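Local coordinates for protein bottromycin amidohydrolase (Streptomyces purpureus, PDB 6I5S) that probably hydrolyses an amide bond of a thiazoline-containing peptide precursor as a zinc-dependent amidohydrolase, acting as the gatekeeper enzyme of bottromycin biosynthesis, at residues A[363-366]-A[367-371]; A[377-380]-A[381-385]. All coordinates share one frame; numbering follows the deposited sequence.

Contact 1: residues A[363-366]-A[367-371]; sequences EIAE and LTRAG
Arg369 folds back along the last turns of helix 358-369 to reach Glu366. Its CB lies 3.3 Å from Ala365 O, and its CG is about as near to the same carbonyl. CD runs on extended from CG; the bend at chi3 (-65°) then turns NE and the guanidinium back, laying one face over Ala365 O and Glu366 CA, both near the rim. At the tip, NH1 rests 3.6 Å from Ala365 CB. NH2 makes a salt bridge of 2.7 Å to Glu366 OE2, which meets it at the edge, in plane. The carboxylate is turned 74° from the guanidinium. Glu366 OE2 also pairs with Arg277, and Phe285 makes a cation-pi contact with Arg369. An alanine in place of Glu366 would probably leave both arginines without this shared anion and the Arg369 guanidinium freer to turn. Ala365 O also accepts the backbone N of Arg369 at 2.8 Å. Gly371, with positive phi (115°), closes the helix in a Schellman motif. Two guanidinium groups on one carboxylate probably favour its charged form and tie the helix end to helix 273-280.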
# COMPACT_ATOMS: atom_id res chain seq x y z
N GLU A 363 2.48 -9.11 -0.45
CA GLU A 363 1.04 -9.14 -0.61
C GLU A 363 0.67 -9.62 -2.01
O GLU A 363 -0.27 -10.40 -2.15
CB GLU A 363 0.44 -7.77 -0.35
CG GLU A 363 -1.12 -7.72 -0.48
CD GLU A 363 -1.83 -8.51 0.54
OE1 GLU A 363 -1.14 -9.12 1.39
OE2 GLU A 363 -3.13 -8.57 0.49
N ILE A 364 1.44 -9.23 -3.04
CA ILE A 364 1.26 -9.86 -4.35
C ILE A 364 1.43 -11.38 -4.24
O ILE A 364 0.64 -12.14 -4.81
CB ILE A 364 2.23 -9.27 -5.39
CG1 ILE A 364 1.74 -7.83 -5.73
CG2 ILE A 364 2.31 -10.13 -6.66
CD1 ILE A 364 2.72 -7.07 -6.56
N ALA A 365 2.42 -11.82 -3.48
CA ALA A 365 2.62 -13.27 -3.31
C ALA A 365 1.44 -13.93 -2.60
O ALA A 365 1.01 -15.02 -2.99
CB ALA A 365 3.93 -13.51 -2.56
N GLU A 366 0.90 -13.31 -1.55
CA GLU A 366 -0.30 -13.84 -0.90
C GLU A 366 -1.46 -13.99 -1.88
O GLU A 366 -2.16 -15.01 -1.88
CB GLU A 366 -0.77 -12.96 0.26
CG GLU A 366 0.14 -12.91 1.49
CD GLU A 366 0.01 -14.07 2.43
OE1 GLU A 366 -1.00 -14.79 2.35
OE2 GLU A 366 0.93 -14.25 3.28
N LEU A 367 -1.69 -12.96 -2.71
CA LEU A 367 -2.82 -12.99 -3.63
C LEU A 367 -2.62 -14.02 -4.74
O LEU A 367 -3.56 -14.72 -5.12
CB LEU A 367 -3.02 -11.58 -4.21
CG LEU A 367 -3.54 -10.55 -3.20
CD1 LEU A 367 -3.34 -9.16 -3.75
CD2 LEU A 367 -5.03 -10.82 -2.96
N THR A 368 -1.39 -14.15 -5.25
CA THR A 368 -1.18 -15.16 -6.29
C THR A 368 -1.17 -16.58 -5.71
O THR A 368 -1.63 -17.52 -6.39
CB THR A 368 0.13 -14.88 -7.06
OG1 THR A 368 1.25 -14.77 -6.17
CG2 THR A 368 -0.02 -13.57 -7.84
N ARG A 369 -0.68 -16.76 -4.47
CA ARG A 369 -0.79 -18.07 -3.82
C ARG A 369 -2.24 -18.51 -3.71
O ARG A 369 -2.54 -19.70 -3.79
CB ARG A 369 -0.17 -18.08 -2.42
CG ARG A 369 1.33 -18.17 -2.39
CD ARG A 369 1.87 -18.60 -1.02
NE ARG A 369 1.67 -17.68 0.10
CZ ARG A 369 2.40 -16.62 0.40
NH1 ARG A 369 3.43 -16.25 -0.32
NH2 ARG A 369 2.08 -15.95 1.47
N ALA A 370 -3.15 -17.56 -3.47
CA ALA A 370 -4.58 -17.83 -3.39
C ALA A 370 -5.21 -18.13 -4.75
O ALA A 370 -6.37 -18.57 -4.79
CB ALA A 370 -5.29 -16.65 -2.73
N GLY A 371 -4.47 -17.95 -5.84
CA GLY A 371 -4.95 -18.29 -7.18
C GLY A 371 -5.13 -17.11 -8.12
O GLY A 371 -5.50 -17.32 -9.28

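Contact 2: residues A[377-380]-A[381-385]; sequences VLKA and ATADA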
# COMPACT_ATOMS: atom_id res chain seq x y z
N VAL A 377 -3.51 -9.48 -10.55
CA VAL A 377 -2.79 -8.86 -9.45
C VAL A 377 -2.12 -7.57 -9.92
O VAL A 377 -2.06 -6.57 -9.17
CB VAL A 377 -1.80 -9.88 -8.83
CG1 VAL A 377 -0.59 -10.06 -9.72
CG2 VAL A 377 -1.43 -9.46 -7.45
N LEU A 378 -1.71 -7.52 -11.19
CA LEU A 378 -1.18 -6.26 -11.71
C LEU A 378 -2.25 -5.17 -11.74
O LEU A 378 -1.99 -4.01 -11.39
CB LEU A 378 -0.60 -6.46 -13.11
CG LEU A 378 0.08 -5.20 -13.70
CD1 LEU A 378 1.23 -4.69 -12.83
CD2 LEU A 378 0.56 -5.44 -15.12
N LYS A 379 -3.47 -5.52 -12.16
CA LYS A 379 -4.58 -4.57 -12.13
C LYS A 379 -4.85 -4.06 -10.72
O LYS A 379 -5.07 -2.88 -10.51
CB LYS A 379 -5.84 -5.21 -12.73
CG LYS A 379 -7.00 -4.28 -12.85
CD LYS A 379 -8.23 -4.93 -13.51
CE LYS A 379 -9.28 -3.85 -13.85
NZ LYS A 379 -10.51 -4.40 -14.46
N ALA A 380 -4.87 -4.96 -9.74
CA ALA A 380 -5.02 -4.56 -8.34
C ALA A 380 -3.90 -3.63 -7.85
O ALA A 380 -4.15 -2.73 -7.04
CB ALA A 380 -5.04 -5.80 -7.46
N ALA A 381 -2.68 -3.82 -8.36
CA ALA A 381 -1.51 -3.07 -7.92
C ALA A 381 -1.50 -1.69 -8.54
O ALA A 381 -0.82 -0.78 -8.04
CB ALA A 381 -0.22 -3.84 -8.30
N THR A 382 -2.25 -1.50 -9.62
CA THR A 382 -2.13 -0.29 -10.40
C THR A 382 -3.48 0.33 -10.77
O THR A 382 -3.96 1.21 -10.04
CB THR A 382 -1.28 -0.53 -11.68
OG1 THR A 382 -1.86 -1.54 -12.54
CG2 THR A 382 0.13 -0.95 -11.33
N ALA A 383 -4.02 -0.02 -11.94
CA ALA A 383 -5.23 0.62 -12.47
C ALA A 383 -6.38 0.72 -11.45
O ALA A 383 -7.04 1.74 -11.37
CB ALA A 383 -5.70 -0.14 -13.71
N ASP A 384 -6.67 -0.36 -10.72
CA ASP A 384 -7.82 -0.29 -9.80
C ASP A 384 -7.50 0.56 -8.59
O ASP A 384 -8.40 1.16 -7.99
CB ASP A 384 -8.25 -1.69 -9.40
CG ASP A 384 -9.30 -2.27 -10.35
OD1 ASP A 384 -9.58 -1.64 -11.38
OD2 ASP A 384 -9.88 -3.33 -10.04
N ALA A 385 -6.22 0.64 -8.21
CA ALA A 385 -5.85 1.55 -7.12
C ALA A 385 -5.95 3.01 -7.56
O ALA A 385 -6.40 3.87 -6.80
CB ALA A 385 -4.45 1.24 -6.61
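Lys379 O takes two backbone N-H groups, which come from opposite faces of its carbonyl plane. Asp384 N gives the straighter bond, 3.0 Å with an N-H...O angle of 168°. Thr382 N stands well above the plane at 3.3 Å. The shortest polar bond is close by: Thr382 OG1 donates to Leu378 O at 2.7 Å, also from above the carbonyl plane. Chi1 of 60° sets OG1 between the backbone N and the carbonyl carbon of Thr382, and from there it turns back to the preceding helix. The methyl CG2 of Thr382 lies 4.2 Å from Leu378 CD1. These bonds mark a kink between two consecutive helices, 374-381 and 383-388. Thr382 leaves helical angles and takes the N-cap position of the second helix, but its side chain is spent on the first helix and makes no capping bond. Ala381 N still makes the helical bond to Val377 O, at 2.9 Å. Lys379 runs fully extended from an anti chi1 (-175°), and its aliphatic part crosses Asp384. CE comes 3.3 Å from Asp384 OD1, while NZ stays 4.2 Å from that oxygen, beyond salt-bridge range. The salt-bridge partner of Asp384 OD1 is Arg342. Thr382 also packs on Pro88 and Phe90 of strand 84-95, and the backbone of Ala381 bonds to that of Val91 in the same strand.

In the fold
Contact 1 ends helix 358-369, and contact 2 begins in helix 374-381, the next helix in the chain. Their centres are 13 Å apart. Val377 joins them by nonpolar packing: its CG2 lies 3.9 Å from Ile364 CG2, and its CG1 lies 4.0 Å from Thr368 CG2. Contact 2 is the more buried and packs on strand 84-95, which carries the zinc ligand His94 near its end. The Glu363 side chain in contact 1 is about 12 Å from a zinc ion, so it has no direct part in metal binding. Its carboxylate instead accepts backbone N-H groups of Leu273 and Val274, which attaches contact 1 to the start of helix 273-280.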